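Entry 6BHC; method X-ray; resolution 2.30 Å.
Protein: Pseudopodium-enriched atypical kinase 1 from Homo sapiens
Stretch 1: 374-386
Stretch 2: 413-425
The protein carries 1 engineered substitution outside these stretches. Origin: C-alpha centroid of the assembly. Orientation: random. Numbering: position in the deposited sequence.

Stretch 1 374-386: RNTLLQNWLDIKR
Stretch 2 (413-425) QYLAFATTDSLSC

Residues 374-386 form one unbroken α-helix, joined by i to i+4 bonds such as Leu382 N to Leu378 O (3.0 Å). Stretch 2 crosses it as two helices, 413-417 and 420-425, whose N-to-C directions make angles of 131° and 109° with it at axis approaches of 10.2 and 9.5 Å; together the stretches bury 647 Å². Tyr414 (chi1 t) brings its ring to Trp381 (chi1 t, chi2 92°), with CE2 4.2 Å from Trp381 CH2. Leu415 (m, t) lies with its CA 6.3 Å from Arg386 CA; its CD1 is 3.5 Å from Lys385 O, and its CD2 is 4.2 Å from Trp381 CH2. Its carbonyl, near the guanidinium plane, accepts from Arg386: NE to Leu415 O is 2.8 Å, while NH2 to Leu415 O is a weak bond of 3.1 Å. Arg386 NH2 also comes within 2.8 Å of Ala418 O, but the angle is too poor for a hydrogen bond. Ala418 leaves helical geometry (phi/psi -74/146), and its CB, pointing toward stretch 1, packs 4.2 Å from Leu382 CD2. Thr419 (-129/169, chi1 p) caps the second helix, its OG1 accepting from Ser422 N at 3.1 Å; Ser422 OG in turn donates to Thr419 O at 3.0 Å. Thr420 (-63/-33, chi1 p) is a knob among Asn375, Leu378, Gln379 and Leu382, its CA 5.6 Å from Leu378 CA. Asn375 ND2 donates weakly to Thr420 OG1 (2.8 Å), and a water joins Thr420 N (2.9 Å) to Gln379 OE1 (3.3 Å, weak). Asp421 turns away. Leu423 (m, t) points toward stretch 1, setting CD1 3.7 Å from Leu382 CG and 3.9 Å from Trp381 CE3. Ser424 (chi1 t) places CB 3.8 Å from CD1 of Leu378 (m, t), and Cys425 makes no contact.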

ATOM      1  N   ARG A 374       5.735 -30.356 -13.303  1.00 34.14           N
ATOM      2  CA  ARG A 374       4.517 -29.574 -13.492  1.00 37.21           C
ATOM      3  C   ARG A 374       4.176 -28.785 -12.236  1.00 35.31           C
ATOM      4  O   ARG A 374       3.709 -27.642 -12.320  1.00 30.51           O
ATOM      5  CB  ARG A 374       3.354 -30.484 -13.887  1.00 41.27           C
ATOM      6  CG  ARG A 374       3.565 -31.204 -15.204  1.00 64.81           C
ATOM      7  CD  ARG A 374       2.281 -31.298 -16.004  1.00 73.87           C
ATOM      8  NE  ARG A 374       1.444 -32.421 -15.596  1.00 85.68           N
ATOM      9  CZ  ARG A 374       1.494 -33.626 -16.154  1.00 97.22           C
ATOM     10  NH1 ARG A 374       2.345 -33.863 -17.144  1.00101.01           N
ATOM     11  NH2 ARG A 374       0.697 -34.591 -15.726  1.00101.82           N
ATOM     12  N   ASN A 375       4.409 -29.374 -11.061  1.00 33.69           N
ATOM     13  CA  ASN A 375       4.156 -28.663  -9.814  1.00 35.65           C
ATOM     14  C   ASN A 375       5.111 -27.487  -9.649  1.00 33.42           C
ATOM     15  O   ASN A 375       4.718 -26.426  -9.151  1.00 32.05           O
ATOM     16  CB  ASN A 375       4.273 -29.624  -8.632  1.00 30.20           C
ATOM     17  CG  ASN A 375       3.868 -28.986  -7.320  1.00 41.07           C
ATOM     18  OD1 ASN A 375       4.709 -28.483  -6.574  1.00 36.73           O
ATOM     19  ND2 ASN A 375       2.573 -29.002  -7.031  1.00 42.20           N
ATOM     20  N   THR A 376       6.368 -27.657 -10.064  1.00 31.34           N
ATOM     21  CA  THR A 376       7.329 -26.561  -9.992  1.00 33.18           C
ATOM     22  C   THR A 376       6.952 -25.436 -10.949  1.00 30.47           C
ATOM     23  O   THR A 376       7.060 -24.255 -10.601  1.00 36.99           O
ATOM     24  CB  THR A 376       8.737 -27.077 -10.294  1.00 34.38           C
ATOM     25  OG1 THR A 376       9.107 -28.057  -9.316  1.00 41.87           O
ATOM     26  CG2 THR A 376       9.748 -25.940 -10.269  1.00 38.65           C
ATOM     27  N   LEU A 377       6.501 -25.785 -12.156  1.00 28.86           N
ATOM     28  CA  LEU A 377       6.079 -24.771 -13.116  1.00 30.47           C
ATOM     29  C   LEU A 377       4.922 -23.942 -12.568  1.00 27.27           C
ATOM     30  O   LEU A 377       4.934 -22.709 -12.646  1.00 29.76           O
ATOM     31  CB  LEU A 377       5.687 -25.436 -14.436  1.00 34.23           C
ATOM     32  CG  LEU A 377       5.208 -24.510 -15.554  1.00 41.76           C
ATOM     33  CD1 LEU A 377       6.358 -23.659 -16.070  1.00 46.36           C
ATOM     34  CD2 LEU A 377       4.576 -25.312 -16.680  1.00 39.88           C
ATOM     35  N   LEU A 378       3.915 -24.608 -12.000  1.00 31.54           N
ATOM     36  CA  LEU A 378       2.766 -23.887 -11.459  1.00 26.24           C
ATOM     37  C   LEU A 378       3.139 -23.105 -10.206  1.00 31.16           C
ATOM     38  O   LEU A 378       2.638 -21.995  -9.990  1.00 27.98           O
ATOM     39  CB  LEU A 378       1.628 -24.865 -11.164  1.00 26.72           C
ATOM     40  CG  LEU A 378       1.013 -25.573 -12.373  1.00 32.92           C
ATOM     41  CD1 LEU A 378       0.016 -26.634 -11.930  1.00 28.02           C
ATOM     42  CD2 LEU A 378       0.350 -24.566 -13.298  1.00 20.57           C
ATOM     43  N   GLN A 379       4.015 -23.664  -9.367  1.00 28.54           N
ATOM     44  CA  GLN A 379       4.398 -22.971  -8.141  1.00 28.15           C
ATOM     45  C   GLN A 379       5.240 -21.738  -8.444  1.00 29.91           C
ATOM     46  O   GLN A 379       5.085 -20.701  -7.789  1.00 27.21           O
ATOM     47  CB  GLN A 379       5.151 -23.919  -7.209  1.00 27.53           C
ATOM     48  CG  GLN A 379       5.431 -23.335  -5.831  1.00 27.05           C
ATOM     49  CD  GLN A 379       4.162 -23.071  -5.044  1.00 35.28           C
ATOM     50  OE1 GLN A 379       3.529 -23.997  -4.536  1.00 39.43           O
ATOM     51  NE2 GLN A 379       3.783 -21.802  -4.941  1.00 37.10           N
ATOM     52  N   ASN A 380       6.140 -21.831  -9.427  1.00 20.25           N
ATOM     53  CA  ASN A 380       6.931 -20.666  -9.810  1.00 26.32           C
ATOM     54  C   ASN A 380       6.039 -19.556 -10.350  1.00 27.33           C
ATOM     55  O   ASN A 380       6.253 -18.376 -10.049  1.00 24.74           O
ATOM     56  CB  ASN A 380       7.987 -21.057 -10.844  1.00 21.65           C
ATOM     57  CG  ASN A 380       9.030 -22.003 -10.283  1.00 38.87           C
ATOM     58  OD1 ASN A 380       9.180 -22.134  -9.067  1.00 37.54           O
ATOM     59  ND2 ASN A 380       9.760 -22.669 -11.169  1.00 36.58           N
ATOM     60  N   TRP A 381       5.031 -19.918 -11.147  1.00 24.77           N
ATOM     61  CA  TRP A 381       4.093 -18.919 -11.648  1.00 30.25           C
ATOM     62  C   TRP A 381       3.342 -18.247 -10.503  1.00 24.28           C
ATOM     63  O   TRP A 381       3.149 -17.027 -10.511  1.00 25.75           O
ATOM     64  CB  TRP A 381       3.115 -19.562 -12.631  1.00 26.62           C
ATOM     65  CG  TRP A 381       2.133 -18.594 -13.217  1.00 25.87           C
ATOM     66  CD1 TRP A 381       2.266 -17.896 -14.382  1.00 25.67           C
ATOM     67  CD2 TRP A 381       0.868 -18.212 -12.663  1.00 24.06           C
ATOM     68  NE1 TRP A 381       1.160 -17.106 -14.589  1.00 19.79           N
ATOM     69  CE2 TRP A 381       0.289 -17.282 -13.547  1.00 19.65           C
ATOM     70  CE3 TRP A 381       0.169 -18.568 -11.505  1.00 28.68           C
ATOM     71  CZ2 TRP A 381      -0.954 -16.700 -13.309  1.00 19.22           C
ATOM     72  CZ3 TRP A 381      -1.064 -17.990 -11.271  1.00 21.76           C
ATOM     73  CH2 TRP A 381      -1.613 -17.066 -12.167  1.00 16.56           C
ATOM     74  N   LEU A 382       2.921 -19.029  -9.505  1.00 26.81           N
ATOM     75  CA  LEU A 382       2.206 -18.465  -8.363  1.00 28.01           C
ATOM     76  C   LEU A 382       3.090 -17.507  -7.573  1.00 27.38           C
ATOM     77  O   LEU A 382       2.657 -16.410  -7.200  1.00 26.45           O
ATOM     78  CB  LEU A 382       1.696 -19.586  -7.457  1.00 29.41           C
ATOM     79  CG  LEU A 382       0.319 -20.163  -7.774  1.00 42.35           C
ATOM     80  CD1 LEU A 382       0.022 -21.358  -6.882  1.00 46.20           C
ATOM     81  CD2 LEU A 382      -0.750 -19.094  -7.609  1.00 42.80           C
ATOM     82  N   ASP A 383       4.333 -17.912  -7.305  1.00 20.35           N
ATOM     83  CA  ASP A 383       5.220 -17.084  -6.493  1.00 29.39           C
ATOM     84  C   ASP A 383       5.505 -15.747  -7.167  1.00 26.49           C
ATOM     85  O   ASP A 383       5.570 -14.708  -6.499  1.00 28.59           O
ATOM     86  CB  ASP A 383       6.521 -17.837  -6.210  1.00 34.19           C
ATOM     87  CG  ASP A 383       6.297 -19.106  -5.404  1.00 41.68           C
ATOM     88  OD1 ASP A 383       5.288 -19.175  -4.670  1.00 41.70           O
ATOM     89  OD2 ASP A 383       7.130 -20.032  -5.502  1.00 49.76           O
ATOM     90  N   ILE A 384       5.664 -15.750  -8.492  1.00 22.20           N
ATOM     91  CA  ILE A 384       5.933 -14.510  -9.212  1.00 22.23           C
ATOM     92  C   ILE A 384       4.695 -13.621  -9.237  1.00 29.23           C
ATOM     93  O   ILE A 384       4.781 -12.411  -9.003  1.00 25.56           O
ATOM     94  CB  ILE A 384       6.437 -14.821 -10.633  1.00 30.49           C
ATOM     95  CG1 ILE A 384       7.797 -15.520 -10.572  1.00 37.55           C
ATOM     96  CG2 ILE A 384       6.520 -13.551 -11.466  1.00 29.78           C
ATOM     97  CD1 ILE A 384       8.367 -15.869 -11.930  1.00 36.46           C
ATOM     98  N   LYS A 385       3.526 -14.205  -9.519  1.00 31.40           N
ATOM     99  CA  LYS A 385       2.302 -13.413  -9.586  1.00 27.97           C
ATOM    100  C   LYS A 385       1.933 -12.838  -8.224  1.00 21.12           C
ATOM    101  O   LYS A 385       1.461 -11.700  -8.135  1.00 22.55           O
ATOM    102  CB  LYS A 385       1.156 -14.260 -10.139  1.00 25.68           C
ATOM    103  CG  LYS A 385       1.308 -14.615 -11.609  1.00 43.15           C
ATOM    104  CD  LYS A 385       1.012 -13.423 -12.509  1.00 46.56           C
ATOM    105  CE  LYS A 385      -0.453 -13.024 -12.423  1.00 50.16           C
ATOM    106  NZ  LYS A 385      -0.796 -11.922 -13.366  1.00 52.84           N
ATOM    107  N   ARG A 386       2.139 -13.609  -7.152  1.00 18.73           N
ATOM    108  CA  ARG A 386       1.870 -13.087  -5.815  1.00 24.09           C
ATOM    109  C   ARG A 386       2.810 -11.938  -5.479  1.00 30.24           C
ATOM    110  O   ARG A 386       2.410 -10.965  -4.828  1.00 23.92           O
ATOM    111  CB  ARG A 386       1.994 -14.200  -4.775  1.00 21.54           C
ATOM    112  CG  ARG A 386       0.894 -15.244  -4.837  1.00 27.88           C
ATOM    113  CD  ARG A 386       0.873 -16.074  -3.564  1.00 30.76           C
ATOM    114  NE  ARG A 386      -0.198 -17.064  -3.564  1.00 32.01           N
ATOM    115  CZ  ARG A 386      -0.004 -18.376  -3.665  1.00 35.64           C
ATOM    116  NH1 ARG A 386       1.226 -18.859  -3.768  1.00 35.63           N
ATOM    117  NH2 ARG A 386      -1.039 -19.203  -3.654  1.00 36.59           N
ATOM    118  N   GLN A 413      -8.263 -12.143  -4.363  1.00 23.04           N
ATOM    119  CA  GLN A 413      -8.974 -13.358  -3.975  1.00 26.05           C
ATOM    120  C   GLN A 413      -8.418 -14.574  -4.699  1.00 17.63           C
ATOM    121  O   GLN A 413      -8.258 -15.645  -4.105  1.00 22.15           O
ATOM    122  CB  GLN A 413     -10.468 -13.222  -4.268  1.00 27.14           C
ATOM    123  CG  GLN A 413     -11.242 -12.334  -3.315  1.00 39.67           C
ATOM    124  CD  GLN A 413     -12.745 -12.461  -3.507  1.00 50.20           C
ATOM    125  OE1 GLN A 413     -13.528 -11.828  -2.800  1.00 64.30           O
ATOM    126  NE2 GLN A 413     -13.152 -13.286  -4.466  1.00 53.79           N
ATOM    127  N   TYR A 414      -8.118 -14.420  -5.988  1.00 19.45           N
ATOM    128  CA  TYR A 414      -7.631 -15.534  -6.790  1.00 18.11           C
ATOM    129  C   TYR A 414      -6.275 -16.020  -6.293  1.00 20.34           C
ATOM    130  O   TYR A 414      -6.109 -17.194  -5.947  1.00 18.16           O
ATOM    131  CB  TYR A 414      -7.567 -15.100  -8.252  1.00 17.08           C
ATOM    132  CG  TYR A 414      -6.987 -16.114  -9.206  1.00 17.83           C
ATOM    133  CD1 TYR A 414      -7.245 -17.473  -9.063  1.00 14.37           C
ATOM    134  CD2 TYR A 414      -6.202 -15.704 -10.274  1.00 17.84           C
ATOM    135  CE1 TYR A 414      -6.719 -18.393  -9.950  1.00 20.59           C
ATOM    136  CE2 TYR A 414      -5.676 -16.612 -11.164  1.00 20.42           C
ATOM    137  CZ  TYR A 414      -5.936 -17.953 -11.000  1.00 20.39           C
ATOM    138  OH  TYR A 414      -5.407 -18.849 -11.897  1.00 14.99           O
ATOM    139  N   LEU A 415      -5.292 -15.119  -6.234  1.00 16.19           N
ATOM    140  CA  LEU A 415      -3.931 -15.527  -5.897  1.00 22.25           C
ATOM    141  C   LEU A 415      -3.798 -15.953  -4.441  1.00 26.05           C
ATOM    142  O   LEU A 415      -2.914 -16.753  -4.112  1.00 28.27           O
ATOM    143  CB  LEU A 415      -2.953 -14.395  -6.206  1.00 23.28           C
ATOM    144  CG  LEU A 415      -2.896 -13.981  -7.678  1.00 24.31           C
ATOM    145  CD1 LEU A 415      -1.820 -12.933  -7.903  1.00 31.07           C
ATOM    146  CD2 LEU A 415      -2.664 -15.197  -8.560  1.00 16.58           C
ATOM    147  N   ALA A 416      -4.655 -15.441  -3.555  1.00 19.34           N
ATOM    148  CA  ALA A 416      -4.528 -15.773  -2.138  1.00 31.38           C
ATOM    149  C   ALA A 416      -4.934 -17.216  -1.863  1.00 30.79           C
ATOM    150  O   ALA A 416      -4.324 -17.887  -1.022  1.00 26.20           O
ATOM    151  CB  ALA A 416      -5.368 -14.816  -1.294  1.00 18.28           C
ATOM    152  N   PHE A 417      -5.956 -17.710  -2.561  1.00 21.29           N
ATOM    153  CA  PHE A 417      -6.509 -19.029  -2.289  1.00 17.54           C
ATOM    154  C   PHE A 417      -6.162 -20.072  -3.341  1.00 23.15           C
ATOM    155  O   PHE A 417      -6.491 -21.247  -3.150  1.00 28.54           O
ATOM    156  CB  PHE A 417      -8.035 -18.940  -2.146  1.00 19.32           C
ATOM    157  CG  PHE A 417      -8.481 -18.177  -0.934  1.00 29.87           C
ATOM    158  CD1 PHE A 417      -8.643 -16.802  -0.983  1.00 32.72           C
ATOM    159  CD2 PHE A 417      -8.730 -18.836   0.258  1.00 35.51           C
ATOM    160  CE1 PHE A 417      -9.050 -16.098   0.135  1.00 36.05           C
ATOM    161  CE2 PHE A 417      -9.137 -18.138   1.380  1.00 44.69           C
ATOM    162  CZ  PHE A 417      -9.296 -16.768   1.319  1.00 39.17           C
ATOM    163  N   ALA A 418      -5.515 -19.685  -4.436  1.00 23.45           N
ATOM    164  CA  ALA A 418      -5.124 -20.657  -5.444  1.00 32.17           C
ATOM    165  C   ALA A 418      -3.943 -21.489  -4.957  1.00 29.61           C
ATOM    166  O   ALA A 418      -3.078 -21.011  -4.217  1.00 32.52           O
ATOM    167  CB  ALA A 418      -4.766 -19.956  -6.757  1.00 16.36           C
ATOM    168  N   THR A 419      -3.921 -22.754  -5.371  1.00 25.48           N
ATOM    169  CA  THR A 419      -2.826 -23.666  -5.080  1.00 24.73           C
ATOM    170  C   THR A 419      -2.378 -24.321  -6.377  1.00 28.69           C
ATOM    171  O   THR A 419      -3.041 -24.217  -7.412  1.00 29.52           O
ATOM    172  CB  THR A 419      -3.229 -24.749  -4.066  1.00 27.53           C
ATOM    173  OG1 THR A 419      -4.203 -25.619  -4.659  1.00 27.79           O
ATOM    174  CG2 THR A 419      -3.809 -24.125  -2.801  1.00 17.26           C
ATOM    175  N   THR A 420      -1.237 -25.009  -6.312  1.00 20.95           N
ATOM    176  CA  THR A 420      -0.773 -25.749  -7.480  1.00 26.07           C
ATOM    177  C   THR A 420      -1.758 -26.844  -7.866  1.00 27.37           C
ATOM    178  O   THR A 420      -1.917 -27.145  -9.054  1.00 30.03           O
ATOM    179  CB  THR A 420       0.611 -26.344  -7.218  1.00 27.50           C
ATOM    180  OG1 THR A 420       0.545 -27.252  -6.113  1.00 35.10           O
ATOM    181  CG2 THR A 420       1.614 -25.241  -6.905  1.00 27.05           C
ATOM    182  N   ASP A 421      -2.438 -27.436  -6.881  1.00 26.72           N
ATOM    183  CA  ASP A 421      -3.426 -28.466  -7.182  1.00 30.25           C
ATOM    184  C   ASP A 421      -4.649 -27.876  -7.875  1.00 29.40           C
ATOM    185  O   ASP A 421      -5.183 -28.474  -8.816  1.00 32.86           O
ATOM    186  CB  ASP A 421      -3.833 -29.192  -5.901  1.00 35.62           C
ATOM    187  CG  ASP A 421      -4.765 -30.357  -6.164  1.00 56.42           C
ATOM    188  OD1 ASP A 421      -4.267 -31.456  -6.488  1.00 55.02           O
ATOM    189  OD2 ASP A 421      -5.996 -30.175  -6.047  1.00 66.11           O
ATOM    190  N   SER A 422      -5.105 -26.702  -7.429  1.00 30.94           N
ATOM    191  CA  SER A 422      -6.267 -26.080  -8.055  1.00 25.34           C
ATOM    192  C   SER A 422      -5.941 -25.590  -9.460  1.00 28.29           C
ATOM    193  O   SER A 422      -6.785 -25.662 -10.360  1.00 34.01           O
ATOM    194  CB  SER A 422      -6.780 -24.925  -7.195  1.00 25.23           C
ATOM    195  OG  SER A 422      -5.960 -23.779  -7.339  1.00 25.74           O
ATOM    196  N   LEU A 423      -4.724 -25.079  -9.667  1.00 19.45           N
ATOM    197  CA  LEU A 423      -4.328 -24.654 -11.005  1.00 23.95           C
ATOM    198  C   LEU A 423      -4.194 -25.846 -11.942  1.00 26.45           C
ATOM    199  O   LEU A 423      -4.586 -25.770 -13.112  1.00 26.75           O
ATOM    200  CB  LEU A 423      -3.015 -23.873 -10.944  1.00 17.47           C
ATOM    201  CG  LEU A 423      -3.031 -22.520 -10.231  1.00 31.31           C
ATOM    202  CD1 LEU A 423      -1.686 -21.834 -10.385  1.00 24.55           C
ATOM    203  CD2 LEU A 423      -4.150 -21.637 -10.763  1.00 32.94           C
ATOM    204  N   SER A 424      -3.647 -26.958 -11.444  1.00 21.64           N
ATOM    205  CA  SER A 424      -3.475 -28.139 -12.282  1.00 35.59           C
ATOM    206  C   SER A 424      -4.817 -28.668 -12.773  1.00 33.30           C
ATOM    207  O   SER A 424      -4.925 -29.146 -13.908  1.00 39.75           O
ATOM    208  CB  SER A 424      -2.717 -29.220 -11.512  1.00 36.50           C
ATOM    209  OG  SER A 424      -2.559 -30.389 -12.296  1.00 46.90           O
ATOM    210  N   CYS A 425      -5.854 -28.585 -11.936  1.00 34.95           N
ATOM    211  CA  CYS A 425      -7.177 -29.034 -12.358  1.00 35.46           C
ATOM    212  C   CYS A 425      -7.776 -28.095 -13.400  1.00 33.01           C
ATOM    213  O   CYS A 425      -8.372 -28.551 -14.382  1.00 32.66           O
ATOM    214  CB  CYS A 425      -8.100 -29.157 -11.146  1.00 41.00           C
ATOM    215  SG  CYS A 425      -7.558 -30.378  -9.924  1.00 57.50           S
TER
HETATM  216  O   HOH W   1       0.318 -24.530  -3.930  1.00 28.47           O